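PDB 3IK2: endoglucanase A from Clostridium acetobutylicum, which hydrolyses internal beta-1,4-glucosidic bonds of cellulose and probably related beta-glucans, as a family 44 glycoside hydrolase with a TIM-like barrel. Local coordinates for residues 35-40 with 82-87; 39-44 with 63-68; 363-368 with 444-449. All coordinates share one frame; numbering follows the deposited sequence.

Contact 1. Residues 35-40 with 82-87; sequences RRIGGN and SVYTAF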
ATOM      1  N   ARG A  35       6.393   2.932  -5.885  1.00  6.11           N
ATOM      2  CA  ARG A  35       6.109   1.705  -6.633  1.00  6.81           C
ATOM      3  C   ARG A  35       6.650   0.475  -5.900  1.00  6.57           C
ATOM      4  O   ARG A  35       7.710   0.544  -5.278  1.00  6.68           O
ATOM      5  CB  ARG A  35       6.642   1.808  -8.083  1.00  7.25           C
ATOM      6  CG  ARG A  35       5.914   2.854  -8.953  1.00  4.66           C
ATOM      7  CD  ARG A  35       6.748   3.190 -10.199  1.00  7.34           C
ATOM      8  NE  ARG A  35       6.637   2.189 -11.285  1.00  9.01           N
ATOM      9  CZ  ARG A  35       7.615   1.355 -11.667  1.00  7.55           C
ATOM     10  NH1 ARG A  35       8.806   1.388 -11.085  1.00  4.36           N
ATOM     11  NH2 ARG A  35       7.410   0.502 -12.665  1.00  7.91           N
ATOM     12  N   ARG A  36       5.881  -0.616  -5.924  1.00  6.01           N
ATOM     13  CA  ARG A  36       6.292  -1.899  -5.327  1.00  5.74           C
ATOM     14  C   ARG A  36       6.433  -2.996  -6.376  1.00  5.90           C
ATOM     15  O   ARG A  36       5.579  -3.113  -7.273  1.00  6.56           O
ATOM     16  CB  ARG A  36       5.257  -2.357  -4.277  1.00  4.67           C
ATOM     17  CG  ARG A  36       5.347  -3.821  -3.771  1.00  2.70           C
ATOM     18  CD  ARG A  36       4.349  -3.965  -2.673  1.00  2.00           C
ATOM     19  NE  ARG A  36       4.319  -5.178  -1.855  1.00  2.00           N
ATOM     20  CZ  ARG A  36       3.463  -6.190  -2.027  1.00  2.00           C
ATOM     21  NH1 ARG A  36       2.630  -6.224  -3.070  1.00  2.00           N
ATOM     22  NH2 ARG A  36       3.455  -7.199  -1.179  1.00  2.00           N
ATOM     23  N   ILE A  37       7.484  -3.811  -6.253  1.00  5.82           N
ATOM     24  CA  ILE A  37       7.501  -5.122  -6.926  1.00  5.73           C
ATOM     25  C   ILE A  37       7.390  -6.184  -5.834  1.00  6.02           C
ATOM     26  O   ILE A  37       8.258  -6.293  -4.975  1.00  5.88           O
ATOM     27  CB  ILE A  37       8.688  -5.344  -7.916  1.00  5.73           C
ATOM     28  CG1 ILE A  37       8.566  -6.723  -8.603  1.00  6.92           C
ATOM     29  CG2 ILE A  37      10.082  -5.105  -7.263  1.00  4.59           C
ATOM     30  CD1 ILE A  37       9.700  -7.048  -9.614  1.00  6.49           C
ATOM     31  N   GLY A  38       6.259  -6.893  -5.828  1.00  6.05           N
ATOM     32  CA  GLY A  38       5.897  -7.788  -4.724  1.00  6.28           C
ATOM     33  C   GLY A  38       4.696  -8.654  -5.030  1.00  6.22           C
ATOM     34  O   GLY A  38       4.309  -8.811  -6.192  1.00  6.56           O
ATOM     35  N   GLY A  39       4.098  -9.231  -3.993  1.00  6.09           N
ATOM     36  CA  GLY A  39       2.917 -10.081  -4.194  1.00  5.80           C
ATOM     37  C   GLY A  39       3.316 -11.549  -4.365  1.00  6.91           C
ATOM     38  O   GLY A  39       4.466 -11.944  -4.117  1.00  5.62           O
ATOM     39  N   ASN A  40       2.362 -12.354  -4.819  1.00  6.85           N
ATOM     40  CA  ASN A  40       2.527 -13.787  -4.833  1.00  6.97           C
ATOM     41  C   ASN A  40       3.684 -14.309  -5.649  1.00  6.70           C
ATOM     42  O   ASN A  40       4.231 -15.343  -5.312  1.00  6.34           O
ATOM     43  CB  ASN A  40       1.217 -14.440  -5.288  1.00  7.31           C
ATOM     44  CG  ASN A  40       0.130 -14.290  -4.260  1.00  7.35           C
ATOM     45  OD1 ASN A  40       0.400 -13.890  -3.129  1.00  4.32           O
ATOM     46  ND2 ASN A  40      -1.113 -14.577  -4.651  1.00  7.57           N
ATOM     47  N   SER A  82      17.505  -8.638 -13.562  1.00  8.30           N
ATOM     48  CA  SER A  82      17.040  -7.798 -14.678  1.00  7.97           C
ATOM     49  C   SER A  82      15.574  -7.344 -14.526  1.00  7.61           C
ATOM     50  O   SER A  82      15.210  -6.258 -14.976  1.00  8.04           O
ATOM     51  CB  SER A  82      17.284  -8.480 -16.039  1.00  7.55           C
ATOM     52  OG  SER A  82      16.365  -9.538 -16.268  1.00  9.15           O
ATOM     53  N   VAL A  83      14.745  -8.170 -13.892  1.00  6.71           N
ATOM     54  CA  VAL A  83      13.372  -7.808 -13.601  1.00  6.03           C
ATOM     55  C   VAL A  83      13.335  -6.587 -12.646  1.00  6.21           C
ATOM     56  O   VAL A  83      12.624  -5.605 -12.894  1.00  6.14           O
ATOM     57  CB  VAL A  83      12.581  -9.034 -13.019  1.00  6.23           C
ATOM     58  CG1 VAL A  83      11.241  -8.612 -12.373  1.00  5.92           C
ATOM     59  CG2 VAL A  83      12.365 -10.155 -14.085  1.00  3.94           C
ATOM     60  N   TYR A  84      14.109  -6.667 -11.561  1.00  6.65           N
ATOM     61  CA  TYR A  84      14.206  -5.600 -10.539  1.00  6.10           C
ATOM     62  C   TYR A  84      14.934  -4.350 -11.048  1.00  6.28           C
ATOM     63  O   TYR A  84      14.572  -3.222 -10.693  1.00  6.17           O
ATOM     64  CB  TYR A  84      14.865  -6.133  -9.256  1.00  5.95           C
ATOM     65  CG  TYR A  84      13.955  -7.013  -8.404  1.00  7.14           C
ATOM     66  CD1 TYR A  84      13.872  -6.821  -7.029  1.00  7.01           C
ATOM     67  CD2 TYR A  84      13.186  -8.031  -8.970  1.00  5.27           C
ATOM     68  CE1 TYR A  84      13.066  -7.617  -6.239  1.00  5.35           C
ATOM     69  CE2 TYR A  84      12.360  -8.821  -8.194  1.00  4.66           C
ATOM     70  CZ  TYR A  84      12.312  -8.609  -6.825  1.00  5.69           C
ATOM     71  OH  TYR A  84      11.519  -9.401  -6.036  1.00  6.10           O
ATOM     72  N   THR A  85      15.968  -4.530 -11.864  1.00  6.39           N
ATOM     73  CA  THR A  85      16.605  -3.357 -12.446  1.00  6.75           C
ATOM     74  C   THR A  85      15.724  -2.672 -13.519  1.00  7.18           C
ATOM     75  O   THR A  85      15.650  -1.444 -13.576  1.00  7.87           O
ATOM     76  CB  THR A  85      18.109  -3.596 -12.824  1.00  7.11           C
ATOM     77  OG1 THR A  85      18.225  -4.539 -13.891  1.00  7.43           O
ATOM     78  CG2 THR A  85      18.889  -4.134 -11.603  1.00  2.78           C
ATOM     79  N   ALA A  86      14.977  -3.435 -14.309  1.00  7.83           N
ATOM     80  CA  ALA A  86      14.010  -2.792 -15.215  1.00  7.65           C
ATOM     81  C   ALA A  86      12.994  -1.993 -14.374  1.00  7.62           C
ATOM     82  O   ALA A  86      12.723  -0.827 -14.659  1.00  7.07           O
ATOM     83  CB  ALA A  86      13.296  -3.823 -16.100  1.00  7.65           C
ATOM     84  N   PHE A  87      12.449  -2.646 -13.343  1.00  7.11           N
ATOM     85  CA  PHE A  87      11.533  -2.005 -12.395  1.00  7.14           C
ATOM     86  C   PHE A  87      12.088  -0.706 -11.773  1.00  6.80           C
ATOM     87  O   PHE A  87      11.482   0.356 -11.913  1.00  6.92           O
ATOM     88  CB  PHE A  87      11.074  -2.987 -11.306  1.00  5.91           C
ATOM     89  CG  PHE A  87      10.184  -2.360 -10.279  1.00  5.84           C
ATOM     90  CD1 PHE A  87       8.841  -2.164 -10.538  1.00  5.05           C
ATOM     91  CD2 PHE A  87      10.696  -1.972  -9.029  1.00  7.25           C
ATOM     92  CE1 PHE A  87       8.020  -1.565  -9.578  1.00  6.10           C
ATOM     93  CE2 PHE A  87       9.869  -1.358  -8.069  1.00  4.29           C
ATOM     94  CZ  PHE A  87       8.537  -1.167  -8.356  1.00  4.80           C
TER
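V83 meets I37 methyl to methyl, its CG1 standing 3.5 Å from I37 CD1 at the far tip of the isoleucine. One residue on, Y84 offers a ring face to the same side chain: I37 CG2 sits over the ring centre, 4.1 Å from the centroid, while I37 CD1 touches the ring atom CE2. The phenol oxygen of Y84 is bonded to the carbonyl of T102. F87 has the largest share of the contact, with I37 close behind. Its CG is anti to the backbone N (chi1 177°), which sends the F87 ring between two strand residues whose side chains point the same way, R35 and I37. I37 CB lies 3.9 Å from the ring centroid, almost on the normal; over the opposite face the R35 guanidinium lies nearly flat, its plane 21° from that of the ring. R35 NH1 also gives a hydrogen bond of 3.0 Å to F87 O, reaching it from above the carbonyl plane. Strand 34-37 of the TIM-like barrel and helix 82-93 outside it run antiparallel here. The buried guanidinium is met by a phenyl face, the F87 carbonyl, S91 OG and the carboxylate of D26, which probably offsets the cost of burying its charge.

Contact 2. Residues 39-44 with 63-68; sequences GNRSTG and DNYWLT
R41 lays its CB over one face of the W66 indole, 3.8 Å from the centroid of the five-membered ring, in a CH-pi contact displaced toward the ring's rim. Beyond CB the chain bends at chi2 (-78°) and runs past Y65, with R41 NE 3.4 Å from Y65 CD2. The guanidinium then comes over Y65 CB, which covers one of its faces, and reaches D63 end-on. R41 NH2 bonds D63 OD2 at 2.8 Å on the syn lone pair, close to the guanidinium plane, and NH1 bonds OD1 at 2.6 Å, more tilted. The two flat groups are nearly coplanar (17°), which suits an end-on, two-pronged salt bridge. D63 OD1 serves a second donor: Y65 N reaches it at 3.0 Å from the other face of the carboxylate, closing an Asx turn that leads into helix 65-69 and helps hold the acid facing R41. R41 NH1 has a further partner in S52 OG. Alongside, S42 CA approaches W66 CH2 to 3.6 Å; S42 OG and N both bond G39 O in the loop after strand 34-37. The contact joins this barrel loop to the short helix 65-69. W66 meets V83 and Y84 of helix 82-93 and the rings of Y45 and Y70, while D63, ending strand 61-63, pairs through its backbone with S52 of strand 52-53.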
ATOM      1  N   GLY A  39       4.098  -9.231  -3.993  1.00  6.09           N
ATOM      2  CA  GLY A  39       2.917 -10.081  -4.194  1.00  5.80           C
ATOM      3  C   GLY A  39       3.316 -11.549  -4.365  1.00  6.91           C
ATOM      4  O   GLY A  39       4.466 -11.944  -4.117  1.00  5.62           O
ATOM      5  N   ASN A  40       2.362 -12.354  -4.819  1.00  6.85           N
ATOM      6  CA  ASN A  40       2.527 -13.787  -4.833  1.00  6.97           C
ATOM      7  C   ASN A  40       3.684 -14.309  -5.649  1.00  6.70           C
ATOM      8  O   ASN A  40       4.231 -15.343  -5.312  1.00  6.34           O
ATOM      9  CB  ASN A  40       1.217 -14.440  -5.288  1.00  7.31           C
ATOM     10  CG  ASN A  40       0.130 -14.290  -4.260  1.00  7.35           C
ATOM     11  OD1 ASN A  40       0.400 -13.890  -3.129  1.00  4.32           O
ATOM     12  ND2 ASN A  40      -1.113 -14.577  -4.651  1.00  7.57           N
ATOM     13  N   ARG A  41       4.030 -13.599  -6.724  1.00  7.50           N
ATOM     14  CA  ARG A  41       5.093 -14.015  -7.650  1.00  7.26           C
ATOM     15  C   ARG A  41       6.467 -13.805  -7.075  1.00  7.54           C
ATOM     16  O   ARG A  41       7.431 -14.400  -7.561  1.00  8.41           O
ATOM     17  CB  ARG A  41       4.977 -13.280  -8.990  1.00  7.49           C
ATOM     18  CG  ARG A  41       3.976 -13.915  -9.997  1.00  8.25           C
ATOM     19  CD  ARG A  41       4.643 -15.147 -10.643  1.00  8.30           C
ATOM     20  NE  ARG A  41       3.872 -15.788 -11.723  1.00  6.54           N
ATOM     21  CZ  ARG A  41       4.403 -16.638 -12.621  1.00  6.89           C
ATOM     22  NH1 ARG A  41       5.698 -16.957 -12.594  1.00  9.21           N
ATOM     23  NH2 ARG A  41       3.647 -17.158 -13.569  1.00  8.26           N
ATOM     24  N   SER A  42       6.558 -12.971  -6.034  1.00  7.36           N
ATOM     25  CA  SER A  42       7.824 -12.649  -5.369  1.00  7.03           C
ATOM     26  C   SER A  42       8.411 -13.835  -4.641  1.00  7.02           C
ATOM     27  O   SER A  42       9.630 -14.000  -4.612  1.00  8.09           O
ATOM     28  CB  SER A  42       7.667 -11.447  -4.398  1.00  5.93           C
ATOM     29  OG  SER A  42       6.885 -11.774  -3.242  1.00  7.39           O
ATOM     30  N   THR A  43       7.560 -14.683  -4.066  1.00  7.55           N
ATOM     31  CA  THR A  43       8.039 -15.701  -3.103  1.00  7.06           C
ATOM     32  C   THR A  43       9.051 -16.654  -3.733  1.00  8.13           C
ATOM     33  O   THR A  43      10.085 -17.006  -3.120  1.00  8.60           O
ATOM     34  CB  THR A  43       6.872 -16.500  -2.517  1.00  7.29           C
ATOM     35  OG1 THR A  43       5.983 -15.611  -1.836  1.00  2.99           O
ATOM     36  CG2 THR A  43       7.364 -17.591  -1.552  1.00  6.63           C
ATOM     37  N   GLY A  44       8.750 -17.089  -4.955  1.00  8.28           N
ATOM     38  CA  GLY A  44       9.615 -18.024  -5.646  1.00  8.49           C
ATOM     39  C   GLY A  44      10.392 -17.439  -6.813  1.00  8.74           C
ATOM     40  O   GLY A  44      10.921 -18.203  -7.650  1.00  9.91           O
ATOM     41  N   ASP A  63       7.907 -20.185 -15.010  1.00  8.74           N
ATOM     42  CA  ASP A  63       7.894 -19.512 -16.287  1.00  9.12           C
ATOM     43  C   ASP A  63       8.628 -18.161 -16.259  1.00  8.94           C
ATOM     44  O   ASP A  63       9.227 -17.754 -15.242  1.00  9.79           O
ATOM     45  CB  ASP A  63       6.434 -19.343 -16.771  1.00  8.40           C
ATOM     46  CG  ASP A  63       5.607 -18.496 -15.821  1.00  9.11           C
ATOM     47  OD1 ASP A  63       6.217 -17.706 -15.061  1.00  8.95           O
ATOM     48  OD2 ASP A  63       4.363 -18.619 -15.818  1.00  8.27           O
ATOM     49  N   ASN A  64       8.558 -17.467 -17.383  1.00  8.12           N
ATOM     50  CA  ASN A  64       9.232 -16.188 -17.555  1.00  8.96           C
ATOM     51  C   ASN A  64       8.279 -15.003 -17.295  1.00  8.28           C
ATOM     52  O   ASN A  64       8.518 -13.909 -17.778  1.00  8.38           O
ATOM     53  CB  ASN A  64       9.779 -16.081 -18.987  1.00  9.18           C
ATOM     54  CG  ASN A  64       8.649 -16.008 -20.047  1.00 10.22           C
ATOM     55  OD1 ASN A  64       7.464 -16.092 -19.727  1.00  9.94           O
ATOM     56  ND2 ASN A  64       9.027 -15.841 -21.301  1.00 12.81           N
ATOM     57  N   TYR A  65       7.218 -15.227 -16.525  1.00  8.28           N
ATOM     58  CA  TYR A  65       6.157 -14.227 -16.338  1.00  8.36           C
ATOM     59  C   TYR A  65       6.690 -12.850 -15.901  1.00  8.01           C
ATOM     60  O   TYR A  65       6.301 -11.808 -16.441  1.00  7.40           O
ATOM     61  CB  TYR A  65       5.106 -14.744 -15.336  1.00  8.85           C
ATOM     62  CG  TYR A  65       4.027 -13.723 -14.999  1.00  9.49           C
ATOM     63  CD1 TYR A  65       2.980 -13.468 -15.886  1.00 11.20           C
ATOM     64  CD2 TYR A  65       4.053 -13.020 -13.774  1.00  8.81           C
ATOM     65  CE1 TYR A  65       1.981 -12.519 -15.578  1.00 11.10           C
ATOM     66  CE2 TYR A  65       3.084 -12.076 -13.460  1.00  7.59           C
ATOM     67  CZ  TYR A  65       2.052 -11.822 -14.368  1.00 10.30           C
ATOM     68  OH  TYR A  65       1.080 -10.892 -14.055  1.00 10.55           O
ATOM     69  N   TRP A  66       7.586 -12.843 -14.917  1.00  7.66           N
ATOM     70  CA  TRP A  66       8.110 -11.564 -14.447  1.00  7.70           C
ATOM     71  C   TRP A  66       9.019 -10.851 -15.483  1.00  7.78           C
ATOM     72  O   TRP A  66       8.991  -9.616 -15.575  1.00  7.88           O
ATOM     73  CB  TRP A  66       8.703 -11.662 -13.019  1.00  6.55           C
ATOM     74  CG  TRP A  66       7.719 -11.154 -11.964  1.00  7.03           C
ATOM     75  CD1 TRP A  66       6.378 -10.916 -12.150  1.00  6.57           C
ATOM     76  CD2 TRP A  66       7.990 -10.847 -10.576  1.00  4.91           C
ATOM     77  NE1 TRP A  66       5.810 -10.468 -10.982  1.00  6.26           N
ATOM     78  CE2 TRP A  66       6.768 -10.421  -9.999  1.00  4.75           C
ATOM     79  CE3 TRP A  66       9.138 -10.904  -9.768  1.00  4.77           C
ATOM     80  CZ2 TRP A  66       6.652 -10.039  -8.629  1.00  4.30           C
ATOM     81  CZ3 TRP A  66       9.030 -10.516  -8.403  1.00  5.10           C
ATOM     82  CH2 TRP A  66       7.788 -10.102  -7.852  1.00  6.32           C
ATOM     83  N   LEU A  67       9.773 -11.620 -16.271  1.00  7.17           N
ATOM     84  CA  LEU A  67      10.509 -11.056 -17.424  1.00  8.45           C
ATOM     85  C   LEU A  67       9.606 -10.299 -18.412  1.00  8.89           C
ATOM     86  O   LEU A  67       9.950  -9.214 -18.844  1.00  8.36           O
ATOM     87  CB  LEU A  67      11.329 -12.138 -18.159  1.00  9.11           C
ATOM     88  CG  LEU A  67      12.552 -12.677 -17.404  1.00  7.66           C
ATOM     89  CD1 LEU A  67      13.042 -13.974 -18.021  1.00  7.32           C
ATOM     90  CD2 LEU A  67      13.678 -11.660 -17.427  1.00  7.03           C
ATOM     91  N   THR A  68       8.442 -10.870 -18.743  1.00  9.28           N
ATOM     92  CA  THR A  68       7.516 -10.210 -19.673  1.00  9.60           C
ATOM     93  C   THR A  68       6.756  -9.036 -19.046  1.00  9.17           C
ATOM     94  O   THR A  68       6.687  -7.975 -19.643  1.00  9.37           O
ATOM     95  CB  THR A  68       6.551 -11.230 -20.405  1.00 10.64           C
ATOM     96  OG1 THR A  68       5.619 -11.814 -19.472  1.00 11.27           O
ATOM     97  CG2 THR A  68       7.367 -12.345 -21.068  1.00 10.55           C
TER

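Contact 3. Residues 363-368 with 444-449; sequences GGIAQA and IVMNKN
I365 and M446 have the most surface buried here, and their side chains lie alongside each other, pointing opposite ways, between helix 361-376 and strand 440-447. The sulfur of M446 lies against the helix backbone, SD 3.5 Å from I365 O, and also touches two side chains, 4.1 Å from I365 CG2 and 4.0 Å from A368 CB. These are van der Waals contacts; no hydrogen bond links the two segments. The methionine reaches the helix because CG stands anti to the carbonyl carbon (chi1 -60°), and a bend at chi3 (-112°) turns the terminal methyl along the helix, where CE comes to 4.0 Å from A368 C. A368, one helical turn after I365, adds the small methyl against which the thioether rests. I365 extends the other way, toward the end of the strand. Its CD1 is 3.8 Å from N447 O, and its CG2 branch meets the aliphatic part of K448, at 3.9 Å from CG. The ammonium of K448 turns off to I424 O and Q305 OE1, so the lysine offers I365 only its hydrocarbon portion. At the end of the strand, N447 OD1 accepts from N449 N in an Asx turn, while N447 ND2 bonds D452 O and I499 O. The helix follows barrel strand 347-353, and the strand belongs to the mixed, mainly antiparallel sheet of the second domain; the axes of 363-368 and 444-447 pass 9.7 Å apart, their directions 143° apart. Within that sheet strand 440-447 lies between 427-433 and 503-510, with M446 also touching S428 and Y430 of the former. Helix 393-403 flanks the same interface: its A398 packs on A368, and Y402 bonds A368 O and touches I444.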
ATOM      1  N   GLY A 363     -15.882   3.585  -7.081  1.00  8.15           N
ATOM      2  CA  GLY A 363     -14.500   3.141  -6.969  1.00  7.96           C
ATOM      3  C   GLY A 363     -13.496   4.281  -6.899  1.00  8.20           C
ATOM      4  O   GLY A 363     -12.492   4.194  -6.178  1.00  7.89           O
ATOM      5  N   GLY A 364     -13.748   5.352  -7.650  1.00  8.20           N
ATOM      6  CA  GLY A 364     -12.912   6.576  -7.546  1.00  8.25           C
ATOM      7  C   GLY A 364     -13.058   7.320  -6.225  1.00  7.86           C
ATOM      8  O   GLY A 364     -12.103   7.858  -5.684  1.00  7.66           O
ATOM      9  N   ILE A 365     -14.277   7.369  -5.701  1.00  8.52           N
ATOM     10  CA  ILE A 365     -14.528   8.090  -4.461  1.00  7.43           C
ATOM     11  C   ILE A 365     -13.885   7.308  -3.322  1.00  7.29           C
ATOM     12  O   ILE A 365     -13.228   7.897  -2.438  1.00  7.36           O
ATOM     13  CB  ILE A 365     -16.066   8.309  -4.243  1.00  7.81           C
ATOM     14  CG1 ILE A 365     -16.544   9.505  -5.112  1.00  7.72           C
ATOM     15  CG2 ILE A 365     -16.401   8.482  -2.735  1.00  6.03           C
ATOM     16  CD1 ILE A 365     -18.047   9.771  -5.137  1.00  8.62           C
ATOM     17  N   ALA A 366     -14.035   5.982  -3.361  1.00  6.60           N
ATOM     18  CA  ALA A 366     -13.465   5.135  -2.308  1.00  6.57           C
ATOM     19  C   ALA A 366     -11.927   5.173  -2.298  1.00  5.47           C
ATOM     20  O   ALA A 366     -11.315   5.205  -1.235  1.00  6.42           O
ATOM     21  CB  ALA A 366     -13.977   3.714  -2.402  1.00  6.45           C
ATOM     22  N   GLN A 367     -11.329   5.187  -3.482  1.00  5.72           N
ATOM     23  CA  GLN A 367      -9.883   5.364  -3.668  1.00  5.31           C
ATOM     24  C   GLN A 367      -9.407   6.752  -3.222  1.00  5.26           C
ATOM     25  O   GLN A 367      -8.376   6.866  -2.549  1.00  4.89           O
ATOM     26  CB  GLN A 367      -9.496   5.120  -5.126  1.00  5.19           C
ATOM     27  CG  GLN A 367      -7.964   5.222  -5.412  1.00  5.87           C
ATOM     28  CD  GLN A 367      -7.100   4.205  -4.636  1.00  7.05           C
ATOM     29  OE1 GLN A 367      -7.563   3.121  -4.279  1.00  7.32           O
ATOM     30  NE2 GLN A 367      -5.832   4.568  -4.372  1.00  7.50           N
ATOM     31  N   ALA A 368     -10.154   7.805  -3.602  1.00  5.02           N
ATOM     32  CA  ALA A 368      -9.836   9.164  -3.136  1.00  4.94           C
ATOM     33  C   ALA A 368      -9.924   9.252  -1.619  1.00  4.98           C
ATOM     34  O   ALA A 368      -9.085   9.899  -0.968  1.00  6.51           O
ATOM     35  CB  ALA A 368     -10.716  10.236  -3.814  1.00  3.95           C
ATOM     36  N   ILE A 444      -9.694  18.376  -0.162  1.00  9.86           N
ATOM     37  CA  ILE A 444     -10.438  17.324  -0.867  1.00  9.93           C
ATOM     38  C   ILE A 444     -11.816  17.216  -0.255  1.00 11.30           C
ATOM     39  O   ILE A 444     -11.964  17.075   0.973  1.00 11.84           O
ATOM     40  CB  ILE A 444      -9.732  15.928  -0.795  1.00  9.58           C
ATOM     41  CG1 ILE A 444      -8.307  16.015  -1.317  1.00  7.41           C
ATOM     42  CG2 ILE A 444     -10.534  14.837  -1.584  1.00  8.81           C
ATOM     43  CD1 ILE A 444      -8.204  16.319  -2.810  1.00  5.35           C
ATOM     44  N   VAL A 445     -12.828  17.294  -1.116  1.00 12.43           N
ATOM     45  CA  VAL A 445     -14.212  17.209  -0.681  1.00 13.51           C
ATOM     46  C   VAL A 445     -14.945  16.272  -1.628  1.00 14.06           C
ATOM     47  O   VAL A 445     -14.889  16.446  -2.852  1.00 14.42           O
ATOM     48  CB  VAL A 445     -14.893  18.626  -0.641  1.00 13.38           C
ATOM     49  CG1 VAL A 445     -16.293  18.523  -0.134  1.00 13.30           C
ATOM     50  CG2 VAL A 445     -14.142  19.538   0.287  1.00 14.52           C
ATOM     51  N   MET A 446     -15.611  15.268  -1.056  1.00 14.62           N
ATOM     52  CA  MET A 446     -16.395  14.290  -1.818  1.00 15.74           C
ATOM     53  C   MET A 446     -17.817  14.215  -1.257  1.00 13.71           C
ATOM     54  O   MET A 446     -18.028  14.197  -0.035  1.00 13.76           O
ATOM     55  CB  MET A 446     -15.825  12.860  -1.748  1.00 14.77           C
ATOM     56  CG  MET A 446     -14.413  12.583  -2.257  1.00 19.55           C
ATOM     57  SD  MET A 446     -13.732  11.182  -1.287  1.00 22.35           S
ATOM     58  CE  MET A 446     -12.459  12.081  -0.382  1.00 23.40           C
ATOM     59  N   ASN A 447     -18.767  14.088  -2.164  1.00 11.93           N
ATOM     60  CA  ASN A 447     -20.137  13.818  -1.824  1.00 12.56           C
ATOM     61  C   ASN A 447     -20.404  12.337  -2.143  1.00 12.38           C
ATOM     62  O   ASN A 447     -20.536  11.961  -3.306  1.00 12.55           O
ATOM     63  CB  ASN A 447     -21.063  14.786  -2.607  1.00 11.66           C
ATOM     64  CG  ASN A 447     -22.555  14.492  -2.415  1.00 12.77           C
ATOM     65  OD1 ASN A 447     -22.948  13.626  -1.649  1.00  9.60           O
ATOM     66  ND2 ASN A 447     -23.395  15.238  -3.136  1.00 16.18           N
ATOM     67  N   LYS A 448     -20.452  11.504  -1.105  1.00 11.91           N
ATOM     68  CA  LYS A 448     -20.696  10.062  -1.268  1.00 12.39           C
ATOM     69  C   LYS A 448     -22.198   9.739  -1.488  1.00 11.45           C
ATOM     70  O   LYS A 448     -22.557   8.590  -1.752  1.00 10.95           O
ATOM     71  CB  LYS A 448     -20.132   9.227  -0.078  1.00 12.30           C
ATOM     72  CG  LYS A 448     -18.647   9.466   0.308  1.00 14.45           C
ATOM     73  CD  LYS A 448     -18.186   8.661   1.553  1.00 13.16           C
ATOM     74  CE  LYS A 448     -18.491   9.398   2.865  1.00 17.36           C
ATOM     75  NZ  LYS A 448     -18.110   8.628   4.111  1.00 15.38           N
ATOM     76  N   ASN A 449     -23.059  10.746  -1.385  1.00 10.12           N
ATOM     77  CA  ASN A 449     -24.480  10.525  -1.577  1.00 10.64           C
ATOM     78  C   ASN A 449     -24.801  10.161  -3.020  1.00 10.40           C
ATOM     79  O   ASN A 449     -24.254  10.734  -3.981  1.00  9.76           O
ATOM     80  CB  ASN A 449     -25.357  11.700  -1.084  1.00 10.14           C
ATOM     81  CG  ASN A 449     -26.806  11.274  -0.852  1.00 10.53           C
ATOM     82  OD1 ASN A 449     -27.605  11.159  -1.792  1.00  7.59           O
ATOM     83  ND2 ASN A 449     -27.137  11.008   0.399  1.00  9.20           N
TER

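Overall arrangement
Contact 1 uses strand 34-37 and contact 2 the loop that follows it; they share G39 and N40, and touch through W66, which packs on I37 and Y84. Contact 1 is buried core between barrel strand and outer helix. Contact 2 lies nearer the surface, and its arginine has a carboxylate partner, D63, within the contact itself, whereas R35 in contact 1 stacks on a ring and has its carboxylate, D26, outside the two segments. Contact 3, across the chain's centre, is about 30 Å and 34 Å between centres from contacts 1 and 2. Also buried, it joins a barrel helix to the mixed sheet by aliphatic and thioether packing, without aromatic rings or any hydrogen bond across.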